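Metalloprotease stcE (Escherichia coli, PDB 4DNY) is a secreted zinc metalloprotease (mucinase) that probably cleaves O-linked glycoproteins, and is essential to adhesion and immune evasion during enterohemorrhagic E. coli infection. Local coordinates at residues A40-H46 / Y69-D75; L49-L54 / L76-R82; F83-G88 / L102-T107. All blocks are in the same frame, centred on the assembly; numbering follows the deposited sequence.

Contact 1: residues A40-H46 / Y69-D75; sequences ASGSSIH and YLPQGPD
Segment 40-46 turns from a loop into the first turn of helix 43-49, with Gly42 as N-cap; segment 69-75 leaves strand 67-69 extended and enters a 3-10 segment at Pro74. The backbones come closest at Gly42 and Pro71, CA to CA 4.3 Å. Gly42 has positive phi (59°) and sets its CA 3.3 Å from Tyr69 O, where a CB would clash.

Among polar contacts, His46 (chi1 t) donates from NE2 to Asp75 OD1 at 2.6 Å, Asp75 being in the p rotamer: a His-carboxylate hydrogen bond tying helix to loop. Two waters bridge backbones, one within hydrogen-bonding distance of Ala40 O (2.9 Å) and Leu70 O (2.8 Å), the other near Ser41 O and accepting from Gln72 N (both 2.9 Å).

Among apolar contacts, Ile45 (m, t) sets CG2 3.7 Å from Pro71 CD and CD1 3.9 Å from Leu70 CD2. Ala40 CA makes a CH-pi contact over the Tyr69 ring, 4.0 Å from its centroid.

The N-terminal turn of helix 43-49 thus packs on the loop leaving strand 67-69. Around it, Ile45 reaches Val81 of strand 80-86, Tyr69 stacks on Phe94 of strand 91-95, and Pro71 O accepts from Trp117 of strand 116-119.

Contact 2: residues L49-L54 / L76-R82; sequences LTNNAL and LEGKMVR
Lys79 lays its aliphatic chain alongside Leu49, whose CD1 is 4.0 Å from Lys79 CB, and carries its ammonium on to two backbone carbonyls. With chi1 and chi2 both m and the outer torsions t, Lys79 NZ donates to Leu49 O and to Asn52 O, each at 2.9 Å, bridging the loop that leads from helix 43-49 toward strand 54-60.

In the partner segment, Leu76 to Lys79 form a type II beta turn, closed by Lys79 N to Leu76 O at 2.9 Å, with Gly78 at positive phi (75°). Beyond it the chain straightens into strand 80-86. Leu54 and Met80 form a parallel beta bridge, CA to CA 4.7 Å, approached through Ala53 and Lys79, CA to CA 5.4 Å. Met80 N donates to Ala53 O at 3.1 Å, and Leu54 CA lies 3.3 Å from Met80 O in a CA-H...O contact. A water lies within hydrogen-bonding distance of both Ala53 O (2.8 Å) and Gly78 O (2.7 Å).

Leu49 (m, t) brings CD1 to 3.5 Å from Leu76 CD2 and 4.2 Å from Val81 CG2. Leu54, chi1 t, shares a sheet face with Met80, its CD1 3.8 Å from Met80 CB. Leu54 CD1 also lies over one face of the Arg82 guanidinium, which is salt-bridged to Glu56.

The parallel pairing of strands 54-60 and 80-86 begins here. Chemically, the ammonium is solvated by two main-chain carbonyls at the border of a leucine-lined interior, so the loop before strand 54-60 is held by polar bonds as well as by packing.

Contact 3: residues F83-G88 / L102-T107; sequences FVSSAG and LSVGNT
Ser85, rather than a large apolar residue, sits at the middle of this contact: its side chain points toward segment 102-107 and its hydroxyl serves its own segment. In the t rotamer, Ser85 OG accepts from Ala87 N at 3.1 Å, an ST turn within segment 83-88. Ser85 CB meanwhile packs 3.5 Å from Ser103 O and 3.8 Å from Leu102 CG.

The opposing segment makes a type II beta turn from Ser103 to Asn106, with Gly105 at positive phi (84°), and then enters strand 107-113. The segments run antiparallel, with Val84 and Thr107 as a non-hydrogen-bonded pair, CA to CA 4.5 Å, and the Ser86 and Val104 CA atoms 5.2 Å apart. Ser85 N donates to Asn106 O at 3.0 Å, nearly straight at 175°, while Gly105 N donates to Ser85 O, also at 3.0 Å. Thr107 CA adds a CA-H...O contact of 3.1 Å to Phe83 O.

Phe83 (m) sets CD1 3.8 Å from Leu102 CD2; the ring also meets Ile57 and Leu70. Val104 CB lies 3.2 Å from Ala87 O. Water links Ser85 OG (2.7 Å) to Leu102 O (2.8 Å); another joins Gly88 O (2.7 Å) to Val104 N (2.9 Å).

The turn crosses from strand 98-102 of the three-stranded sheet to strand 107-113 of the five-stranded one, and is held chiefly through backbone groups, Ser85 and water, with Phe83, Leu102 and Val104 adding packing.

Overall arrangement
Contacts 1 and 2 lie side by side, centres about 10 Å apart, and alternate along the chain: the helix 43-49 region and the loop after it pair in turn with the connection from strand 67-69 to strand 80-86. Pro71 and His46 both pack on Leu76, and Ile45 on Val81, making one continuous patch. Contact 3 follows in sequence, about 20 Å from contact 2 and 21 Å from contact 1, centre to centre. Strand 80-86, in the middle of the five-stranded sheet of this beta-sandwich domain, pairs parallel with 54-60 along one edge and antiparallel with 107-113 along the other. Contact 2 samples the first pairing at its start, contact 3 the second at its far end, on opposite sides of the chain's centre.

Contact 1: residues A40-H46 / Y69-D75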
ATOM      1  N   ALA A  40       4.114   4.923  11.270  1.00 24.76           N
ATOM      2  CA  ALA A  40       4.829   3.661  11.382  1.00 26.26           C
ATOM      3  C   ALA A  40       3.910   2.463  11.456  1.00 25.10           C
ATOM      4  O   ALA A  40       4.293   1.342  11.118  1.00 25.97           O
ATOM      5  CB  ALA A  40       5.735   3.690  12.661  1.00 28.52           C
ATOM      6  N   SER A  41       2.717   2.689  11.924  1.00 25.39           N
ATOM      7  CA  SER A  41       1.730   1.627  12.066  1.00 27.07           C
ATOM      8  C   SER A  41       0.850   1.458  10.859  1.00 24.70           C
ATOM      9  O   SER A  41       0.043   0.598  10.823  1.00 23.81           O
ATOM     10  CB  SER A  41       0.749   1.976  13.162  1.00 28.98           C
ATOM     11  OG  SER A  41       1.414   2.121  14.351  1.00 36.54           O
ATOM     12  N   GLY A  42       1.026   2.321   9.866  1.00 22.36           N
ATOM     13  CA  GLY A  42       0.155   2.286   8.693  1.00 20.47           C
ATOM     14  C   GLY A  42      -1.296   2.491   9.055  1.00 20.40           C
ATOM     15  O   GLY A  42      -2.186   1.862   8.503  1.00 19.28           O
ATOM     16  N   SER A  43      -1.559   3.342  10.051  1.00 20.98           N
ATOM     17  CA  SER A  43      -2.911   3.432  10.601  1.00 22.97           C
ATOM     18  C   SER A  43      -3.991   3.835   9.592  1.00 21.32           C
ATOM     19  O   SER A  43      -5.082   3.310   9.622  1.00 22.21           O
ATOM     20  CB  SER A  43      -2.927   4.390  11.814  1.00 24.40           C
ATOM     21  OG  SER A  43      -2.102   3.842  12.822  1.00 36.24           O
ATOM     22  N   SER A  44      -3.695   4.767   8.671  1.00 21.27           N
ATOM     23  CA  SER A  44      -4.724   5.220   7.745  1.00 20.38           C
ATOM     24  C   SER A  44      -5.051   4.172   6.725  1.00 18.67           C
ATOM     25  O   SER A  44      -6.192   3.994   6.391  1.00 19.53           O
ATOM     26  CB  SER A  44      -4.367   6.570   7.040  1.00 20.23           C
ATOM     27  OG  SER A  44      -3.260   6.442   6.203  1.00 21.01           O
ATOM     28  N   ILE A  45      -4.034   3.451   6.247  1.00 17.89           N
ATOM     29  CA  ILE A  45      -4.272   2.326   5.321  1.00 17.59           C
ATOM     30  C   ILE A  45      -5.126   1.300   6.043  1.00 19.23           C
ATOM     31  O   ILE A  45      -6.099   0.787   5.500  1.00 18.89           O
ATOM     32  CB  ILE A  45      -2.930   1.684   4.862  1.00 18.00           C
ATOM     33  CG1 ILE A  45      -2.115   2.655   3.944  1.00 16.07           C
ATOM     34  CG2 ILE A  45      -3.219   0.359   4.078  1.00 16.36           C
ATOM     35  CD1 ILE A  45      -0.814   2.069   3.469  1.00 16.11           C
ATOM     36  N   HIS A  46      -4.776   1.012   7.320  1.00 20.27           N
ATOM     37  CA  HIS A  46      -5.511   0.045   8.107  1.00 21.47           C
ATOM     38  C   HIS A  46      -7.011   0.431   8.202  1.00 22.46           C
ATOM     39  O   HIS A  46      -7.904  -0.387   7.986  1.00 21.72           O
ATOM     40  CB  HIS A  46      -4.884  -0.025   9.515  1.00 22.69           C
ATOM     41  CG  HIS A  46      -5.102  -1.318  10.223  1.00 27.97           C
ATOM     42  ND1 HIS A  46      -4.223  -1.781  11.195  1.00 32.02           N
ATOM     43  CD2 HIS A  46      -6.057  -2.270  10.082  1.00 31.38           C
ATOM     44  CE1 HIS A  46      -4.641  -2.972  11.616  1.00 32.53           C
ATOM     45  NE2 HIS A  46      -5.763  -3.276  10.982  1.00 34.09           N
ATOM     46  N   TYR A  69       4.464   2.844   5.348  1.00 15.20           N
ATOM     47  CA  TYR A  69       4.429   1.611   6.118  1.00 16.91           C
ATOM     48  C   TYR A  69       3.121   0.858   5.923  1.00 15.10           C
ATOM     49  O   TYR A  69       2.039   1.418   6.153  1.00 15.61           O
ATOM     50  CB  TYR A  69       4.597   1.917   7.607  1.00 17.72           C
ATOM     51  CG  TYR A  69       5.971   2.487   7.937  1.00 18.95           C
ATOM     52  CD1 TYR A  69       7.015   1.673   8.291  1.00 22.21           C
ATOM     53  CD2 TYR A  69       6.197   3.870   7.853  1.00 20.84           C
ATOM     54  CE1 TYR A  69       8.255   2.210   8.625  1.00 23.72           C
ATOM     55  CE2 TYR A  69       7.440   4.410   8.169  1.00 24.25           C
ATOM     56  CZ  TYR A  69       8.466   3.543   8.525  1.00 26.45           C
ATOM     57  OH  TYR A  69       9.725   4.067   8.839  1.00 30.91           O
ATOM     58  N   LEU A  70       3.195  -0.422   5.542  1.00 14.25           N
ATOM     59  CA  LEU A  70       1.977  -1.207   5.507  1.00 14.42           C
ATOM     60  C   LEU A  70       1.619  -1.685   6.939  1.00 16.47           C
ATOM     61  O   LEU A  70       2.494  -2.030   7.698  1.00 17.48           O
ATOM     62  CB  LEU A  70       2.156  -2.378   4.536  1.00 14.33           C
ATOM     63  CG  LEU A  70       2.417  -2.057   3.078  1.00 13.18           C
ATOM     64  CD1 LEU A  70       2.163  -3.332   2.234  1.00 12.05           C
ATOM     65  CD2 LEU A  70       1.471  -0.965   2.541  1.00 14.05           C
ATOM     66  N   PRO A  71       0.334  -1.635   7.291  1.00 16.20           N
ATOM     67  CA  PRO A  71      -0.080  -2.056   8.641  1.00 18.47           C
ATOM     68  C   PRO A  71       0.003  -3.563   8.864  1.00 20.56           C
ATOM     69  O   PRO A  71       0.046  -4.346   7.895  1.00 19.73           O
ATOM     70  CB  PRO A  71      -1.500  -1.557   8.702  1.00 18.56           C
ATOM     71  CG  PRO A  71      -2.018  -1.638   7.243  1.00 17.31           C
ATOM     72  CD  PRO A  71      -0.819  -1.253   6.449  1.00 15.87           C
ATOM     73  N   GLN A  72      -0.044  -3.989  10.139  1.00 21.87           N
ATOM     74  CA  GLN A  72      -0.158  -5.376  10.490  1.00 23.01           C
ATOM     75  C   GLN A  72      -1.400  -5.551  11.350  1.00 24.24           C
ATOM     76  O   GLN A  72      -1.782  -4.647  12.072  1.00 27.15           O
ATOM     77  CB  GLN A  72       1.060  -5.843  11.285  1.00 23.97           C
ATOM     78  CG  GLN A  72       2.365  -5.831  10.531  1.00 26.34           C
ATOM     79  CD  GLN A  72       2.479  -6.961   9.507  1.00 24.58           C
ATOM     80  OE1 GLN A  72       2.047  -8.083   9.768  1.00 26.06           O
ATOM     81  NE2 GLN A  72       3.151  -6.690   8.411  1.00 24.24           N
ATOM     82  N   GLY A  73      -2.008  -6.733  11.279  1.00 25.70           N
ATOM     83  CA  GLY A  73      -3.125  -7.066  12.156  1.00 27.63           C
ATOM     84  C   GLY A  73      -4.037  -8.073  11.544  1.00 28.54           C
ATOM     85  O   GLY A  73      -4.102  -8.244  10.316  1.00 25.73           O
ATOM     86  N   PRO A  74      -4.810  -8.729  12.394  1.00 30.54           N
ATOM     87  CA  PRO A  74      -5.669  -9.797  11.972  1.00 30.95           C
ATOM     88  C   PRO A  74      -6.714  -9.418  10.914  1.00 29.57           C
ATOM     89  O   PRO A  74      -6.950 -10.196   9.968  1.00 29.47           O
ATOM     90  CB  PRO A  74      -6.365 -10.221  13.285  1.00 33.11           C
ATOM     91  CG  PRO A  74      -5.542  -9.722  14.364  1.00 34.49           C
ATOM     92  CD  PRO A  74      -4.782  -8.548  13.867  1.00 33.83           C
ATOM     93  N   ASP A  75      -7.313  -8.236  11.051  1.00 28.55           N
ATOM     94  CA  ASP A  75      -8.393  -7.830  10.191  1.00 28.10           C
ATOM     95  C   ASP A  75      -7.970  -7.503   8.759  1.00 25.05           C
ATOM     96  O   ASP A  75      -8.816  -7.172   7.919  1.00 24.41           O
ATOM     97  CB  ASP A  75      -9.181  -6.661  10.814  1.00 28.71           C
ATOM     98  CG  ASP A  75      -8.334  -5.427  11.076  1.00 31.88           C
ATOM     99  OD1 ASP A  75      -7.091  -5.469  11.021  1.00 29.05           O
ATOM    100  OD2 ASP A  75      -8.962  -4.396  11.369  1.00 35.42           O
TER
HETATM  101  O   HOH W   1       3.060  -1.135  10.317  1.00 24.46           O
HETATM  102  O   HOH W   2       0.336  -1.965  12.136  1.00 24.40           O

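Contact 2: residues L49-L54 / L76-R82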
ATOM      1  N   LEU A  49      -8.894  -0.049   4.966  1.00 19.00           N
ATOM      2  CA  LEU A  49      -9.103  -1.446   4.661  1.00 18.83           C
ATOM      3  C   LEU A  49     -10.205  -2.122   5.464  1.00 20.46           C
ATOM      4  O   LEU A  49     -10.636  -3.217   5.144  1.00 20.69           O
ATOM      5  CB  LEU A  49      -7.780  -2.229   4.792  1.00 16.77           C
ATOM      6  CG  LEU A  49      -6.713  -1.988   3.697  1.00 14.76           C
ATOM      7  CD1 LEU A  49      -5.417  -2.708   4.001  1.00 14.81           C
ATOM      8  CD2 LEU A  49      -7.296  -2.427   2.314  1.00 14.96           C
ATOM      9  N   THR A  50     -10.685  -1.440   6.502  1.00 22.84           N
ATOM     10  CA  THR A  50     -11.798  -2.014   7.261  1.00 25.72           C
ATOM     11  C   THR A  50     -13.070  -2.069   6.413  1.00 25.02           C
ATOM     12  O   THR A  50     -13.911  -2.957   6.618  1.00 26.70           O
ATOM     13  CB  THR A  50     -12.007  -1.284   8.627  1.00 27.53           C
ATOM     14  OG1 THR A  50     -12.307   0.068   8.393  1.00 29.83           O
ATOM     15  CG2 THR A  50     -10.766  -1.379   9.477  1.00 30.00           C
ATOM     16  N   ASN A  51     -13.236  -1.113   5.509  1.00 23.97           N
ATOM     17  CA  ASN A  51     -14.432  -1.066   4.625  1.00 25.19           C
ATOM     18  C   ASN A  51     -14.164  -1.255   3.131  1.00 23.43           C
ATOM     19  O   ASN A  51     -15.085  -1.115   2.302  1.00 23.77           O
ATOM     20  CB  ASN A  51     -15.207   0.233   4.860  1.00 29.95           C
ATOM     21  CG  ASN A  51     -15.766   0.314   6.269  1.00 35.11           C
ATOM     22  OD1 ASN A  51     -15.441   1.255   6.986  1.00 45.19           O
ATOM     23  ND2 ASN A  51     -16.564  -0.689   6.684  1.00 40.27           N
ATOM     24  N   ASN A  52     -12.906  -1.565   2.782  1.00 18.77           N
ATOM     25  CA  ASN A  52     -12.491  -1.784   1.404  1.00 16.78           C
ATOM     26  C   ASN A  52     -11.617  -3.000   1.251  1.00 15.01           C
ATOM     27  O   ASN A  52     -10.772  -3.251   2.112  1.00 16.83           O
ATOM     28  CB  ASN A  52     -11.703  -0.567   0.895  1.00 16.59           C
ATOM     29  CG  ASN A  52     -12.585   0.679   0.786  1.00 20.09           C
ATOM     30  OD1 ASN A  52     -13.281   0.840  -0.203  1.00 20.68           O
ATOM     31  ND2 ASN A  52     -12.558   1.549   1.794  1.00 20.27           N
ATOM     32  N   ALA A  53     -11.777  -3.684   0.127  1.00 14.51           N
ATOM     33  CA  ALA A  53     -10.949  -4.845  -0.234  1.00 13.33           C
ATOM     34  C   ALA A  53      -9.568  -4.455  -0.702  1.00 12.65           C
ATOM     35  O   ALA A  53      -8.606  -5.217  -0.590  1.00 13.34           O
ATOM     36  CB  ALA A  53     -11.624  -5.618  -1.361  1.00 14.57           C
ATOM     37  N   LEU A  54      -9.453  -3.264  -1.262  1.00 12.21           N
ATOM     38  CA  LEU A  54      -8.203  -2.740  -1.814  1.00 11.70           C
ATOM     39  C   LEU A  54      -8.049  -1.268  -1.564  1.00 12.33           C
ATOM     40  O   LEU A  54      -9.020  -0.477  -1.723  1.00 13.72           O
ATOM     41  CB  LEU A  54      -8.146  -3.073  -3.303  1.00 12.11           C
ATOM     42  CG  LEU A  54      -6.736  -2.799  -3.978  1.00 14.41           C
ATOM     43  CD1 LEU A  54      -6.414  -3.873  -4.994  1.00 20.18           C
ATOM     44  CD2 LEU A  54      -6.818  -1.456  -4.536  1.00 18.77           C
ATOM     45  N   LEU A  76      -6.667  -7.624   8.486  1.00 22.82           N
ATOM     46  CA  LEU A  76      -6.117  -7.360   7.118  1.00 21.39           C
ATOM     47  C   LEU A  76      -6.125  -8.607   6.223  1.00 19.86           C
ATOM     48  O   LEU A  76      -5.714  -8.564   5.069  1.00 18.32           O
ATOM     49  CB  LEU A  76      -4.691  -6.829   7.236  1.00 20.76           C
ATOM     50  CG  LEU A  76      -4.477  -5.450   7.887  1.00 22.28           C
ATOM     51  CD1 LEU A  76      -3.028  -5.189   8.187  1.00 23.56           C
ATOM     52  CD2 LEU A  76      -5.110  -4.312   7.072  1.00 23.92           C
ATOM     53  N   GLU A  77      -6.592  -9.721   6.736  1.00 20.37           N
ATOM     54  CA  GLU A  77      -6.611 -10.959   5.999  1.00 19.20           C
ATOM     55  C   GLU A  77      -7.270 -10.815   4.626  1.00 18.83           C
ATOM     56  O   GLU A  77      -8.430 -10.397   4.513  1.00 18.36           O
ATOM     57  CB  GLU A  77      -7.317 -12.017   6.819  1.00 22.61           C
ATOM     58  CG  GLU A  77      -7.043 -13.375   6.468  1.00 23.24           C
ATOM     59  CD  GLU A  77      -5.564 -13.773   6.469  1.00 19.79           C
ATOM     60  OE1 GLU A  77      -4.710 -13.219   7.258  1.00 23.01           O
ATOM     61  OE2 GLU A  77      -5.329 -14.559   5.596  1.00 20.01           O
ATOM     62  N   GLY A  78      -6.512 -11.169   3.594  1.00 17.62           N
ATOM     63  CA  GLY A  78      -6.951 -11.109   2.203  1.00 15.75           C
ATOM     64  C   GLY A  78      -7.006  -9.721   1.584  1.00 15.68           C
ATOM     65  O   GLY A  78      -7.367  -9.583   0.389  1.00 15.30           O
ATOM     66  N   LYS A  79      -6.686  -8.711   2.357  1.00 13.49           N
ATOM     67  CA  LYS A  79      -6.709  -7.339   1.870  1.00 12.69           C
ATOM     68  C   LYS A  79      -5.524  -7.075   0.949  1.00 11.64           C
ATOM     69  O   LYS A  79      -4.475  -7.683   1.049  1.00 12.08           O
ATOM     70  CB  LYS A  79      -6.684  -6.345   3.043  1.00 13.08           C
ATOM     71  CG  LYS A  79      -7.873  -6.450   3.950  1.00 15.81           C
ATOM     72  CD  LYS A  79      -9.174  -6.134   3.256  1.00 17.24           C
ATOM     73  CE  LYS A  79     -10.391  -6.180   4.206  1.00 21.58           C
ATOM     74  NZ  LYS A  79     -11.580  -5.529   3.702  1.00 22.53           N
ATOM     75  N   MET A  80      -5.678  -6.031   0.099  1.00 11.19           N
ATOM     76  CA  MET A  80      -4.661  -5.681  -0.906  1.00 10.46           C
ATOM     77  C   MET A  80      -4.339  -4.199  -0.896  1.00 10.19           C
ATOM     78  O   MET A  80      -5.191  -3.371  -0.589  1.00 10.64           O
ATOM     79  CB  MET A  80      -5.085  -6.158  -2.300  1.00 11.70           C
ATOM     80  CG  MET A  80      -5.139  -7.639  -2.390  1.00 13.52           C
ATOM     81  SD  MET A  80      -5.774  -8.204  -3.986  0.12 13.60           S
ATOM     82  CE  MET A  80      -4.566  -7.566  -5.209  1.00 16.51           C
ATOM     83  N   VAL A  81      -3.110  -3.888  -1.279  1.00  9.58           N
ATOM     84  CA  VAL A  81      -2.662  -2.497  -1.442  1.00  9.35           C
ATOM     85  C   VAL A  81      -1.908  -2.381  -2.754  1.00  9.34           C
ATOM     86  O   VAL A  81      -0.980  -3.162  -3.008  1.00  9.36           O
ATOM     87  CB  VAL A  81      -1.752  -1.999  -0.268  1.00  9.21           C
ATOM     88  CG1 VAL A  81      -1.362  -0.531  -0.489  1.00  9.96           C
ATOM     89  CG2 VAL A  81      -2.536  -2.153   1.049  1.00 10.58           C
ATOM     90  N   ARG A  82      -2.297  -1.424  -3.573  1.00 10.14           N
ATOM     91  CA  ARG A  82      -1.610  -1.114  -4.825  1.00  9.57           C
ATOM     92  C   ARG A  82      -0.980   0.255  -4.724  1.00  9.32           C
ATOM     93  O   ARG A  82      -1.568   1.176  -4.141  1.00 10.28           O
ATOM     94  CB  ARG A  82      -2.606  -1.145  -6.015  1.00 10.97           C
ATOM     95  CG  ARG A  82      -1.899  -0.916  -7.345  1.00 11.49           C
ATOM     96  CD  ARG A  82      -2.839  -0.999  -8.500  1.00 13.37           C
ATOM     97  NE  ARG A  82      -3.380  -2.367  -8.676  1.00 14.13           N
ATOM     98  CZ  ARG A  82      -4.659  -2.691  -8.658  1.00 15.38           C
ATOM     99  NH1 ARG A  82      -5.590  -1.732  -8.431  1.00 17.33           N
ATOM    100  NH2 ARG A  82      -5.087  -3.942  -8.881  1.00 18.31           N
TER
HETATM  101  O   HOH W   3      -8.948  -7.948  -1.146  1.00 10.08           O

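Contact 3: residues F83-G88 / L102-T107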
ATOM      1  N   PHE A  83       0.231   0.406  -5.246  1.00  9.31           N
ATOM      2  CA  PHE A  83       0.926   1.725  -5.358  1.00  9.21           C
ATOM      3  C   PHE A  83       1.138   2.039  -6.808  1.00  9.55           C
ATOM      4  O   PHE A  83       1.558   1.165  -7.564  1.00 10.13           O
ATOM      5  CB  PHE A  83       2.291   1.694  -4.686  1.00  9.03           C
ATOM      6  CG  PHE A  83       2.217   1.600  -3.203  1.00  8.85           C
ATOM      7  CD1 PHE A  83       2.272   2.725  -2.429  1.00  9.73           C
ATOM      8  CD2 PHE A  83       2.104   0.356  -2.563  1.00  9.83           C
ATOM      9  CE1 PHE A  83       2.179   2.633  -1.044  1.00 10.49           C
ATOM     10  CE2 PHE A  83       2.055   0.268  -1.178  1.00 10.44           C
ATOM     11  CZ  PHE A  83       2.080   1.406  -0.437  1.00 11.23           C
ATOM     12  N   VAL A  84       0.872   3.292  -7.182  1.00  9.64           N
ATOM     13  CA  VAL A  84       1.234   3.832  -8.476  1.00 10.04           C
ATOM     14  C   VAL A  84       1.942   5.145  -8.310  1.00 10.30           C
ATOM     15  O   VAL A  84       1.347   6.095  -7.784  1.00 10.03           O
ATOM     16  CB  VAL A  84      -0.031   4.013  -9.403  1.00 11.12           C
ATOM     17  CG1 VAL A  84       0.411   4.514 -10.791  1.00 11.95           C
ATOM     18  CG2 VAL A  84      -0.845   2.740  -9.450  1.00 12.92           C
ATOM     19  N   SER A  85       3.227   5.192  -8.655  1.00 10.11           N
ATOM     20  CA  SER A  85       4.019   6.410  -8.468  1.00  9.90           C
ATOM     21  C   SER A  85       4.132   7.213  -9.766  1.00 10.74           C
ATOM     22  O   SER A  85       4.611   6.718 -10.790  1.00 11.49           O
ATOM     23  CB  SER A  85       5.421   6.086  -8.020  1.00  9.79           C
ATOM     24  OG  SER A  85       6.188   7.286  -8.089  1.00 11.04           O
ATOM     25  N   SER A  86       3.770   8.485  -9.672  1.00 11.55           N
ATOM     26  CA  SER A  86       4.121   9.451 -10.732  0.50 12.70           C
ATOM     27  C   SER A  86       4.994  10.548 -10.112  1.00 12.82           C
ATOM     28  O   SER A  86       5.103  11.655 -10.638  1.00 13.79           O
ATOM     29  CB  SER A  86       2.863   9.996 -11.455  0.50 14.85           C
ATOM     30  OG  SER A  86       1.969  10.577 -10.546  0.50 12.67           O
ATOM     31  N   ALA A  87       5.636  10.229  -8.979  1.00 11.43           N
ATOM     32  CA  ALA A  87       6.501  11.181  -8.245  1.00 11.32           C
ATOM     33  C   ALA A  87       7.963  10.947  -8.642  1.00 11.86           C
ATOM     34  O   ALA A  87       8.436   9.815  -8.571  1.00 12.15           O
ATOM     35  CB  ALA A  87       6.363  10.990  -6.753  1.00 10.99           C
ATOM     36  N   GLY A  88       8.649  12.008  -9.010  1.00 12.28           N
ATOM     37  CA  GLY A  88      10.086  11.932  -9.316  1.00 13.20           C
ATOM     38  C   GLY A  88      10.901  11.394  -8.174  1.00 13.46           C
ATOM     39  O   GLY A  88      11.805  10.559  -8.378  1.00 14.14           O
ATOM     40  N   LEU A 102       9.822   2.305  -4.302  1.00 12.34           N
ATOM     41  CA  LEU A 102       8.792   2.712  -5.228  1.00 11.68           C
ATOM     42  C   LEU A 102       9.337   3.910  -5.985  1.00 11.40           C
ATOM     43  O   LEU A 102       9.487   4.989  -5.416  1.00 12.02           O
ATOM     44  CB  LEU A 102       7.515   3.096  -4.454  1.00 10.72           C
ATOM     45  CG  LEU A 102       6.373   3.672  -5.287  1.00 10.66           C
ATOM     46  CD1 LEU A 102       5.869   2.697  -6.338  1.00 11.55           C
ATOM     47  CD2 LEU A 102       5.288   4.124  -4.328  1.00 13.70           C
ATOM     48  N   SER A 103       9.693   3.709  -7.240  1.00 12.35           N
ATOM     49  CA  SER A 103      10.312   4.768  -8.022  0.50 13.21           C
ATOM     50  C   SER A 103       9.324   5.268  -9.078  1.00 11.14           C
ATOM     51  O   SER A 103       8.305   4.634  -9.360  1.00  9.97           O
ATOM     52  CB  SER A 103      11.607   4.289  -8.659  0.50 15.61           C
ATOM     53  OG  SER A 103      11.405   3.171  -9.511  0.50 15.26           O
ATOM     54  N   VAL A 104       9.646   6.394  -9.664  1.00 12.22           N
ATOM     55  CA  VAL A 104       8.755   7.023 -10.650  1.00 11.44           C
ATOM     56  C   VAL A 104       8.404   6.062 -11.801  1.00 11.59           C
ATOM     57  O   VAL A 104       9.263   5.349 -12.315  1.00 13.65           O
ATOM     58  CB  VAL A 104       9.348   8.343 -11.207  1.00 13.45           C
ATOM     59  CG1 VAL A 104      10.575   8.110 -12.073  1.00 14.62           C
ATOM     60  CG2 VAL A 104       8.256   9.099 -11.963  1.00 13.15           C
ATOM     61  N   GLY A 105       7.133   5.984 -12.150  1.00 11.62           N
ATOM     62  CA  GLY A 105       6.717   5.154 -13.246  1.00 14.10           C
ATOM     63  C   GLY A 105       6.496   3.703 -12.891  1.00 15.42           C
ATOM     64  O   GLY A 105       6.429   2.900 -13.786  1.00 20.49           O
ATOM     65  N   ASN A 106       6.409   3.383 -11.608  1.00 13.97           N
ATOM     66  CA  ASN A 106       6.255   2.019 -11.177  1.00 15.47           C
ATOM     67  C   ASN A 106       4.926   1.760 -10.429  1.00 15.84           C
ATOM     68  O   ASN A 106       4.371   2.659  -9.813  1.00 13.23           O
ATOM     69  CB  ASN A 106       7.445   1.588 -10.390  1.00 16.29           C
ATOM     70  CG  ASN A 106       8.642   1.303 -11.330  1.00 21.99           C
ATOM     71  OD1 ASN A 106       8.512   0.577 -12.361  1.00 31.97           O
ATOM     72  ND2 ASN A 106       9.743   1.810 -10.998  1.00 25.68           N
ATOM     73  N   THR A 107       4.461   0.532 -10.556  1.00 12.36           N
ATOM     74  CA  THR A 107       3.285   0.048  -9.840  1.00 12.17           C
ATOM     75  C   THR A 107       3.763  -1.102  -8.960  1.00 11.97           C
ATOM     76  O   THR A 107       4.624  -1.967  -9.399  1.00 15.43           O
ATOM     77  CB  THR A 107       2.237  -0.470 -10.813  1.00 11.88           C
ATOM     78  OG1 THR A 107       1.676   0.583 -11.558  1.00 13.14           O
ATOM     79  CG2 THR A 107       1.095  -1.220 -10.099  1.00 13.55           C
TER
HETATM   80  O   HOH W   4       8.228   7.266  -6.378  1.00  9.66           O
HETATM   81  O   HOH W   5      11.804   7.843  -8.364  1.00 12.71           O